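Local coordinates for putative exported protein (Bacteroides fragilis, PDB 4RAA) that is of unknown function but folds as a six-bladed beta-propeller and is probably exported from the cytoplasm, perhaps as a lipoprotein, at the interface of chains A and B. Residues are numbered along the deposited sequence; one frame, centred on the assembly and turned at random. Chains: chain A/B, Putative exported protein.

The interface of chains A and B. Residues chain A 122-125; chain B 122-125.
A:Tyr123 and B:Tyr123 both hold CG between the backbone N and the carbonyl carbon (chi1 66°). With a steep chi2, this puts each ring face against the partner's tyrosine. The two rings stack face to face. Their planes differ by 7°, and their centroids are 4.2 Å apart. They run in opposite directions and are slipped, so the overlap is not centre on centre. Instead, B:Tyr123 CB sits over the middle of the A:Tyr123 ring, 3.3 Å from its centroid, as a CH-pi contact. The two-fold axis repeats this with A:Tyr123 CB over the B:Tyr123 ring. Each phenol OH points away from its own strand, past the partner's CB.

Beside the stack, A:Arg125 and B:Arg125 slide past each other, also in opposite directions. Each CG is anti to the carbonyl carbon (chi1 -60°), and each side chain bends at chi3, turning the guanidinium out of line. The touching parts are the aliphatic stems, with A:Arg125 CG 3.7 Å from B:Arg125 CG. Each CG also lies in plane at the edge of its own chain's tyrosine ring.

No hydrogen bond or salt bridge crosses this patch, which joins strand 121-126 of both chains. It is part of a two-fold symmetric interface, and the structure alone does not show whether the dimer is biological. The like-charged guanidinium groups may repel each other. The backbone O of B:Glu124 lies above one face of the A:Arg125 guanidinium, toward its rim, 4.0 Å from NE.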
loop_
_atom_site.group_PDB
_atom_site.type_symbol
_atom_site.label_atom_id
_atom_site.label_comp_id
_atom_site.label_asym_id
_atom_site.label_seq_id
_atom_site.Cartn_x
_atom_site.Cartn_y
_atom_site.Cartn_z
ATOM N N LEU A 122 -7.500 8.876 -2.012
ATOM C CA LEU A 122 -7.117 7.939 -3.080
ATOM C C LEU A 122 -6.908 6.528 -2.527
ATOM O O LEU A 122 -7.609 5.601 -2.936
ATOM C CB LEU A 122 -5.855 8.421 -3.810
ATOM C CG LEU A 122 -6.011 9.362 -5.001
ATOM C CD1 LEU A 122 -7.006 10.473 -4.748
ATOM C CD2 LEU A 122 -4.647 9.923 -5.379
ATOM N N TYR A 123 -5.937 6.373 -1.622
ATOM C CA TYR A 123 -5.627 5.068 -1.001
ATOM C C TYR A 123 -4.693 5.203 0.188
ATOM O O TYR A 123 -4.084 6.256 0.364
ATOM C CB TYR A 123 -4.975 4.113 -2.009
ATOM C CG TYR A 123 -3.599 4.524 -2.510
ATOM C CD1 TYR A 123 -3.452 5.489 -3.513
ATOM C CD2 TYR A 123 -2.439 3.922 -1.999
ATOM C CE1 TYR A 123 -2.192 5.852 -3.984
ATOM C CE2 TYR A 123 -1.176 4.273 -2.458
ATOM C CZ TYR A 123 -1.050 5.233 -3.449
ATOM O OH TYR A 123 0.214 5.565 -3.891
ATOM N N GLU A 124 -4.584 4.142 0.992
ATOM C CA GLU A 124 -3.685 4.131 2.163
ATOM C C GLU A 124 -2.858 2.858 2.212
ATOM O O GLU A 124 -3.349 1.782 1.870
ATOM C CB GLU A 124 -4.446 4.320 3.493
ATOM C CG GLU A 124 -5.411 3.193 3.888
ATOM C CD GLU A 124 -6.167 3.437 5.192
ATOM O OE1 GLU A 124 -6.020 4.506 5.822
ATOM O OE2 GLU A 124 -6.939 2.540 5.588
ATOM N N ARG A 125 -1.614 3.003 2.663
ATOM C CA ARG A 125 -0.666 1.897 2.824
ATOM C C ARG A 125 -0.058 1.954 4.210
ATOM O O ARG A 125 -0.115 2.993 4.860
ATOM C CB ARG A 125 0.472 2.030 1.827
ATOM C CG ARG A 125 0.049 2.007 0.383
ATOM C CD ARG A 125 1.279 2.099 -0.509
ATOM N NE ARG A 125 2.196 0.978 -0.306
ATOM C CZ ARG A 125 3.460 0.927 -0.712
ATOM N NH1 ARG A 125 4.029 1.946 -1.358
ATOM N NH2 ARG A 125 4.185 -0.158 -0.444
ATOM N N LEU B 122 -4.928 2.549 -10.407
ATOM C CA LEU B 122 -5.186 3.371 -9.214
ATOM C C LEU B 122 -3.948 3.451 -8.320
ATOM O O LEU B 122 -3.427 4.545 -8.092
ATOM C CB LEU B 122 -6.385 2.832 -8.421
ATOM C CG LEU B 122 -7.785 3.320 -8.784
ATOM C CD1 LEU B 122 -8.030 3.350 -10.276
ATOM C CD2 LEU B 122 -8.818 2.455 -8.075
ATOM N N TYR B 123 -3.500 2.302 -7.807
ATOM C CA TYR B 123 -2.311 2.229 -6.931
ATOM C C TYR B 123 -1.840 0.803 -6.716
ATOM O O TYR B 123 -2.578 -0.132 -7.020
ATOM C CB TYR B 123 -2.596 2.847 -5.556
ATOM C CG TYR B 123 -3.622 2.114 -4.705
ATOM C CD1 TYR B 123 -4.994 2.275 -4.926
ATOM C CD2 TYR B 123 -3.217 1.278 -3.653
ATOM C CE1 TYR B 123 -5.933 1.617 -4.135
ATOM C CE2 TYR B 123 -4.142 0.615 -2.855
ATOM C CZ TYR B 123 -5.496 0.785 -3.092
ATOM O OH TYR B 123 -6.397 0.118 -2.286
ATOM N N GLU B 124 -0.621 0.642 -6.193
ATOM C CA GLU B 124 -0.058 -0.691 -5.903
ATOM C C GLU B 124 0.554 -0.740 -4.514
ATOM O O GLU B 124 1.156 0.234 -4.062
ATOM C CB GLU B 124 0.981 -1.134 -6.956
ATOM C CG GLU B 124 2.274 -0.308 -7.024
ATOM C CD GLU B 124 3.256 -0.761 -8.101
ATOM O OE1 GLU B 124 2.965 -1.696 -8.876
ATOM O OE2 GLU B 124 4.343 -0.154 -8.181
ATOM N N ARG B 125 0.409 -1.895 -3.867
ATOM C CA ARG B 125 0.956 -2.163 -2.534
ATOM C C ARG B 125 1.713 -3.475 -2.556
ATOM O O ARG B 125 1.515 -4.280 -3.461
ATOM C CB ARG B 125 -0.169 -2.309 -1.524
ATOM C CG ARG B 125 -1.043 -1.093 -1.376
ATOM C CD ARG B 125 -2.094 -1.350 -0.306
ATOM N NE ARG B 125 -1.499 -1.619 1.003
ATOM C CZ ARG B 125 -2.126 -2.153 2.045
ATOM N NH1 ARG B 125 -3.408 -2.517 1.979
ATOM N NH2 ARG B 125 -1.451 -2.355 3.175
#